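Local coordinates for protein putative aspartyl-tRNA synthetase (Leishmania major, PDB 6OD8) that probably catalyses the ATP-dependent attachment of L-aspartate to tRNA(Asp), as a class II aminoacyl-tRNA synthetase, at residues N336-E340 with L361-L365. Residues are numbered along the deposited sequence; the frame is centred on the assembly and turned at random.
Sequences NYIFE and LVWKL. With EDO (1,2-ethanediol), chain I.
Trp363 lays its indole against one turn of helix 325-342, meeting Phe339 with a face and Asn336 with an edge. At its root, CB lies 3.7 Å from Phe339 CD2, and CG is closer to the same atom, at 3.5 Å. CG sits between the backbone N and the carbonyl carbon (chi1 68°), a torsion that, with chi2 near a right angle, turns a face of the indole to Phe339 CB. The six-membered ring receives Phe339 CB over its centre, 3.4 Å from the centroid and almost on the ring normal, a CH-pi contact. The Phe339 ring and the five-membered ring of Trp363 meet obliquely, their planes 54° apart. At the polar edge, NE1 donates a nearly straight hydrogen bond (174°) of 2.8 Å to Asn336 OD1, reaching a lone pair in the carbonyl plane while the oxygen lies in the indole plane. Beside it on the six-membered ring, CZ2 passes 3.7 Å from Glu340 N, whose hydrogen is already spent on Asn336 O, and CH2 lies 3.7 Å from Phe339 O.

Leu361 CD2 lies over a face of Phe339, whose side chain also touches Ile477 of strand 472-477. Lys364 crosses the Asn336 side chain at about a right angle, its CE passing close to OD1, and its NZ bonds Asp396 O. One water accepts from NZ and donates to Asn336 OD1 and, at an unusually short distance, Glu340 OE1; another accepts from NZ and Asn336 ND2. The irregular segment 361-365 thus packs against a helix flanking the mixed, largely antiparallel sheet characteristic of the class II synthetase catalytic domain.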
loop_
_atom_site.group_PDB
_atom_site.type_symbol
_atom_site.label_atom_id
_atom_site.label_comp_id
_atom_site.label_asym_id
_atom_site.label_seq_id
_atom_site.Cartn_x
_atom_site.Cartn_y
_atom_site.Cartn_z
ATOM N N ASN A 336 17.544 -7.463 -2.681
ATOM C CA ASN A 336 18.737 -6.720 -3.071
ATOM C C ASN A 336 18.392 -5.265 -3.347
ATOM O O ASN A 336 19.061 -4.355 -2.859
ATOM C CB ASN A 336 19.376 -7.358 -4.308
ATOM C CG ASN A 336 20.705 -6.731 -4.675
ATOM O OD1 ASN A 336 21.600 -6.601 -3.844
ATOM N ND2 ASN A 336 20.843 -6.351 -5.927
ATOM N N TYR A 337 17.335 -5.040 -4.132
ATOM C CA TYR A 337 16.905 -3.689 -4.478
ATOM C C TYR A 337 16.610 -2.870 -3.227
ATOM O O TYR A 337 17.038 -1.715 -3.105
ATOM C CB TYR A 337 15.660 -3.799 -5.364
ATOM C CG TYR A 337 15.030 -2.506 -5.855
ATOM C CD1 TYR A 337 15.320 -2.013 -7.123
ATOM C CD2 TYR A 337 14.091 -1.826 -5.082
ATOM C CE1 TYR A 337 14.712 -0.840 -7.605
ATOM C CE2 TYR A 337 13.484 -0.649 -5.550
ATOM C CZ TYR A 337 13.803 -0.162 -6.812
ATOM O OH TYR A 337 13.200 1.001 -7.290
ATOM N N ILE A 338 15.852 -3.452 -2.296
ATOM C CA ILE A 338 15.467 -2.746 -1.075
ATOM C C ILE A 338 16.703 -2.397 -0.250
ATOM O O ILE A 338 16.897 -1.243 0.153
ATOM C CB ILE A 338 14.452 -3.583 -0.274
ATOM C CG1 ILE A 338 13.129 -3.671 -1.044
ATOM C CG2 ILE A 338 14.221 -3.015 1.138
ATOM C CD1 ILE A 338 12.097 -4.626 -0.440
ATOM N N PHE A 339 17.556 -3.387 0.010
ATOM C CA PHE A 339 18.721 -3.180 0.866
ATOM C C PHE A 339 19.670 -2.160 0.266
ATOM O O PHE A 339 20.259 -1.339 0.983
ATOM C CB PHE A 339 19.471 -4.516 1.062
ATOM C CG PHE A 339 18.737 -5.522 1.906
ATOM C CD1 PHE A 339 17.842 -5.113 2.875
ATOM C CD2 PHE A 339 18.976 -6.895 1.742
ATOM C CE1 PHE A 339 17.181 -6.040 3.664
ATOM C CE2 PHE A 339 18.333 -7.828 2.525
ATOM C CZ PHE A 339 17.418 -7.402 3.490
ATOM N N GLU A 340 19.862 -2.218 -1.049
ATOM C CA GLU A 340 20.751 -1.256 -1.697
ATOM C C GLU A 340 20.229 0.170 -1.565
ATOM O O GLU A 340 21.016 1.106 -1.379
ATOM C CB GLU A 340 20.924 -1.657 -3.160
ATOM C CG GLU A 340 21.477 -0.618 -4.085
ATOM C CD GLU A 340 21.441 -1.098 -5.535
ATOM O OE1 GLU A 340 21.698 -2.307 -5.765
ATOM O OE2 GLU A 340 21.134 -0.276 -6.432
ATOM N N LEU A 361 23.737 -4.359 7.920
ATOM C CA LEU A 361 23.493 -5.682 7.369
ATOM C C LEU A 361 24.412 -5.949 6.187
ATOM O O LEU A 361 24.608 -5.085 5.323
ATOM C CB LEU A 361 22.042 -5.799 6.916
ATOM C CG LEU A 361 21.537 -7.206 6.599
ATOM C CD1 LEU A 361 21.279 -7.888 7.933
ATOM C CD2 LEU A 361 20.247 -7.146 5.739
ATOM N N VAL A 362 24.976 -7.152 6.162
ATOM C CA VAL A 362 25.685 -7.679 5.000
ATOM C C VAL A 362 24.773 -8.725 4.380
ATOM O O VAL A 362 24.397 -9.691 5.051
ATOM C CB VAL A 362 27.042 -8.278 5.387
ATOM C CG1 VAL A 362 27.731 -8.882 4.163
ATOM C CG2 VAL A 362 27.936 -7.201 6.028
ATOM N N TRP A 363 24.372 -8.516 3.121
ATOM C CA TRP A 363 23.492 -9.471 2.462
ATOM C C TRP A 363 24.145 -10.170 1.271
ATOM O O TRP A 363 23.542 -11.086 0.717
ATOM C CB TRP A 363 22.169 -8.791 2.031
ATOM C CG TRP A 363 22.246 -7.762 0.924
ATOM C CD1 TRP A 363 21.963 -7.951 -0.396
ATOM C CD2 TRP A 363 22.581 -6.376 1.066
ATOM N NE1 TRP A 363 22.112 -6.769 -1.089
ATOM C CE2 TRP A 363 22.519 -5.795 -0.219
ATOM C CE3 TRP A 363 22.947 -5.576 2.153
ATOM C CZ2 TRP A 363 22.789 -4.446 -0.441
ATOM C CZ3 TRP A 363 23.231 -4.236 1.928
ATOM C CH2 TRP A 363 23.149 -3.688 0.642
ATOM N N LYS A 364 25.352 -9.764 0.876
ATOM C CA LYS A 364 26.079 -10.343 -0.249
ATOM C C LYS A 364 27.343 -11.035 0.233
ATOM O O LYS A 364 28.072 -10.496 1.079
ATOM C CB LYS A 364 26.498 -9.273 -1.268
ATOM C CG LYS A 364 25.374 -8.441 -1.874
ATOM C CD LYS A 364 25.902 -7.619 -3.049
ATOM C CE LYS A 364 24.831 -6.707 -3.612
ATOM N NZ LYS A 364 25.243 -6.133 -4.929
ATOM N N LEU A 365 27.641 -12.198 -0.346
ATOM C CA LEU A 365 29.002 -12.714 -0.258
ATOM C C LEU A 365 29.944 -11.827 -1.071
ATOM O O LEU A 365 29.558 -11.251 -2.091
ATOM C CB LEU A 365 29.071 -14.151 -0.788
ATOM C CG LEU A 365 28.880 -15.321 0.179
ATOM C CD1 LEU A 365 27.491 -15.305 0.732
ATOM C CD2 LEU A 365 29.169 -16.666 -0.515
HETATM C C1 EDO I . 19.737 3.872 -5.099
HETATM O O1 EDO I . 19.816 4.163 -6.498
HETATM C C2 EDO I . 21.018 3.185 -4.645
HETATM O O2 EDO I . 21.434 2.243 -5.637
HETATM O O HOH W 1 23.134 -5.663 -7.340
HETATM O O HOH W 2 23.030 -4.012 -4.432
#